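Long-range contact in acetyl-CoA acetyltransferase (Mycobacterium smegmatis, PDB 4EGV), which adopts the thiolase fold as a monomer and probably has acyltransferase activity: residues V137-S142 with L275-V280. Sequence-based numbering, arbitrary orientation.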
loop_
_atom_site.group_PDB
_atom_site.type_symbol
_atom_site.label_atom_id
_atom_site.label_comp_id
_atom_site.label_asym_id
_atom_site.label_seq_id
_atom_site.Cartn_x
_atom_site.Cartn_y
_atom_site.Cartn_z
ATOM N N VAL A 137 -14.676 -8.532 -16.626
ATOM C CA VAL A 137 -13.597 -9.011 -15.819
ATOM C C VAL A 137 -14.007 -9.023 -14.357
ATOM O O VAL A 137 -14.665 -8.132 -13.888
ATOM C CB VAL A 137 -12.344 -8.110 -16.015
ATOM C CG1 VAL A 137 -11.164 -8.528 -15.087
ATOM C CG2 VAL A 137 -11.918 -8.090 -17.475
ATOM N N LEU A 138 -13.606 -10.061 -13.648
ATOM C CA LEU A 138 -13.765 -10.151 -12.198
ATOM C C LEU A 138 -12.414 -10.224 -11.495
ATOM O O LEU A 138 -11.597 -11.057 -11.791
ATOM C CB LEU A 138 -14.644 -11.356 -11.785
ATOM C CG LEU A 138 -14.985 -11.464 -10.290
ATOM C CD1 LEU A 138 -15.786 -10.228 -9.834
ATOM C CD2 LEU A 138 -15.735 -12.720 -9.949
ATOM N N ILE A 139 -12.203 -9.319 -10.554
ATOM C CA ILE A 139 -11.019 -9.275 -9.736
ATOM C C ILE A 139 -11.372 -9.652 -8.286
ATOM O O ILE A 139 -12.445 -9.319 -7.804
ATOM C CB ILE A 139 -10.444 -7.869 -9.848
ATOM C CG1 ILE A 139 -9.833 -7.672 -11.230
ATOM C CG2 ILE A 139 -9.381 -7.564 -8.796
ATOM C CD1 ILE A 139 -9.656 -6.199 -11.591
ATOM N N PHE A 140 -10.511 -10.380 -7.599
ATOM C CA PHE A 140 -10.834 -10.766 -6.238
ATOM C C PHE A 140 -9.569 -11.101 -5.469
ATOM O O PHE A 140 -8.504 -11.277 -6.053
ATOM C CB PHE A 140 -11.851 -11.927 -6.180
ATOM C CG PHE A 140 -11.525 -13.059 -7.105
ATOM C CD1 PHE A 140 -10.485 -13.933 -6.825
ATOM C CD2 PHE A 140 -12.229 -13.215 -8.291
ATOM C CE1 PHE A 140 -10.156 -14.965 -7.691
ATOM C CE2 PHE A 140 -11.890 -14.269 -9.200
ATOM C CZ PHE A 140 -10.851 -15.136 -8.874
ATOM N N GLY A 141 -9.678 -11.149 -4.145
ATOM C CA GLY A 141 -8.559 -11.529 -3.310
ATOM C C GLY A 141 -9.089 -11.873 -1.949
ATOM O O GLY A 141 -10.219 -11.580 -1.690
ATOM N N SER A 142 -8.285 -12.468 -1.076
ATOM C CA SER A 142 -8.736 -12.904 0.258
ATOM C C SER A 142 -7.585 -13.287 1.160
ATOM O O SER A 142 -6.463 -13.472 0.711
ATOM C CB SER A 142 -9.740 -14.076 0.196
ATOM O OG SER A 142 -9.235 -15.173 -0.538
ATOM N N LEU A 275 -14.032 -7.089 -7.286
ATOM C CA LEU A 275 -14.508 -6.019 -8.160
ATOM C C LEU A 275 -14.997 -6.523 -9.512
ATOM O O LEU A 275 -14.332 -7.254 -10.190
ATOM C CB LEU A 275 -13.417 -4.943 -8.382
ATOM C CG LEU A 275 -12.618 -4.433 -7.171
ATOM C CD1 LEU A 275 -11.330 -3.746 -7.586
ATOM C CD2 LEU A 275 -13.464 -3.544 -6.281
ATOM N N LEU A 276 -16.169 -6.096 -9.905
ATOM C CA LEU A 276 -16.697 -6.443 -11.186
ATOM C C LEU A 276 -16.658 -5.254 -12.126
ATOM O O LEU A 276 -17.187 -4.221 -11.837
ATOM C CB LEU A 276 -18.110 -6.965 -11.006
ATOM C CG LEU A 276 -18.926 -7.538 -12.172
ATOM C CD1 LEU A 276 -18.264 -8.744 -12.930
ATOM C CD2 LEU A 276 -20.305 -7.847 -11.623
HETATM N N MSE A 277 -16.026 -5.435 -13.271
HETATM C CA MSE A 277 -15.728 -4.371 -14.200
HETATM C C MSE A 277 -16.106 -4.788 -15.598
HETATM O O MSE A 277 -16.016 -5.955 -15.952
HETATM C CB MSE A 277 -14.251 -4.127 -14.157
HETATM C CG MSE A 277 -13.794 -2.811 -14.768
HETATM SE SE MSE A 277 -11.811 -2.592 -14.637
HETATM C CE MSE A 277 -11.554 -3.492 -12.930
HETATM N N MSE A 278 -16.504 -3.821 -16.406
HETATM C CA MSE A 278 -17.119 -4.085 -17.705
HETATM C C MSE A 278 -16.948 -2.903 -18.645
HETATM O O MSE A 278 -16.708 -1.794 -18.214
HETATM C CB MSE A 278 -18.628 -4.250 -17.525
HETATM C CG MSE A 278 -19.183 -5.612 -17.446
HETATM SE SE MSE A 278 -21.109 -5.537 -16.972
HETATM C CE MSE A 278 -21.213 -3.631 -16.847
ATOM N N SER A 279 -17.142 -3.152 -19.935
ATOM C CA SER A 279 -17.365 -2.109 -20.903
ATOM C C SER A 279 -18.766 -1.604 -20.701
ATOM O O SER A 279 -19.651 -2.341 -20.352
ATOM C CB SER A 279 -17.164 -2.626 -22.323
ATOM O OG SER A 279 -18.033 -3.678 -22.630
ATOM N N VAL A 280 -18.953 -0.322 -20.909
ATOM C CA VAL A 280 -20.262 0.309 -20.895
ATOM C C VAL A 280 -21.292 -0.410 -21.819
ATOM O O VAL A 280 -22.474 -0.503 -21.505
ATOM C CB VAL A 280 -20.037 1.841 -21.147
ATOM C CG1 VAL A 280 -21.065 2.509 -22.026
ATOM C CG2 VAL A 280 -19.804 2.559 -19.838
#
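Val-137, Leu-138 and Ile-139 pair with Met-277, Leu-276 and Leu-275 as antiparallel neighbours in the N-terminal half of the thiolase fold. Strands 136-143 and 271-279 are fourth and fifth in its mixed sheet (order 3-2-4-5-1); 271-279, antiparallel to the rest, lies between 136-143 and 20-29. The strand axes come within 4.9 Å, their directions 161° apart. Four backbone hydrogen bonds join them. N of Val-137 reaches O of Met-277 at 3.0 Å, and N of Met-277 returns to O of Val-137 at 3.1 Å. N of Ile-139 lies 3.0 Å from O of Leu-275, and N of Leu-275 2.8 Å from O of Ile-139. Between them sits the non-hydrogen-bonded pair Leu-138 and Leu-276, CA to CA 4.8 Å, on the sheet face packed by helix 42-56. With CG of Leu-138 beside its carbonyl carbon (chi1 -174°), the side-chain end nears the partner strand and CD1 lies 4.2 Å from CB of Leu-276. Val-137, Ile-139, Leu-275 and Met-277 occupy the other face, where helix 117-130 packs on Val-137 and Met-277. There selenomethionine Met-277, bent at its last torsion, crosses Ile-139 at a slant; the terminal methyls, CE of Met-277 and CD1 of Ile-139, touch at 3.6 Å.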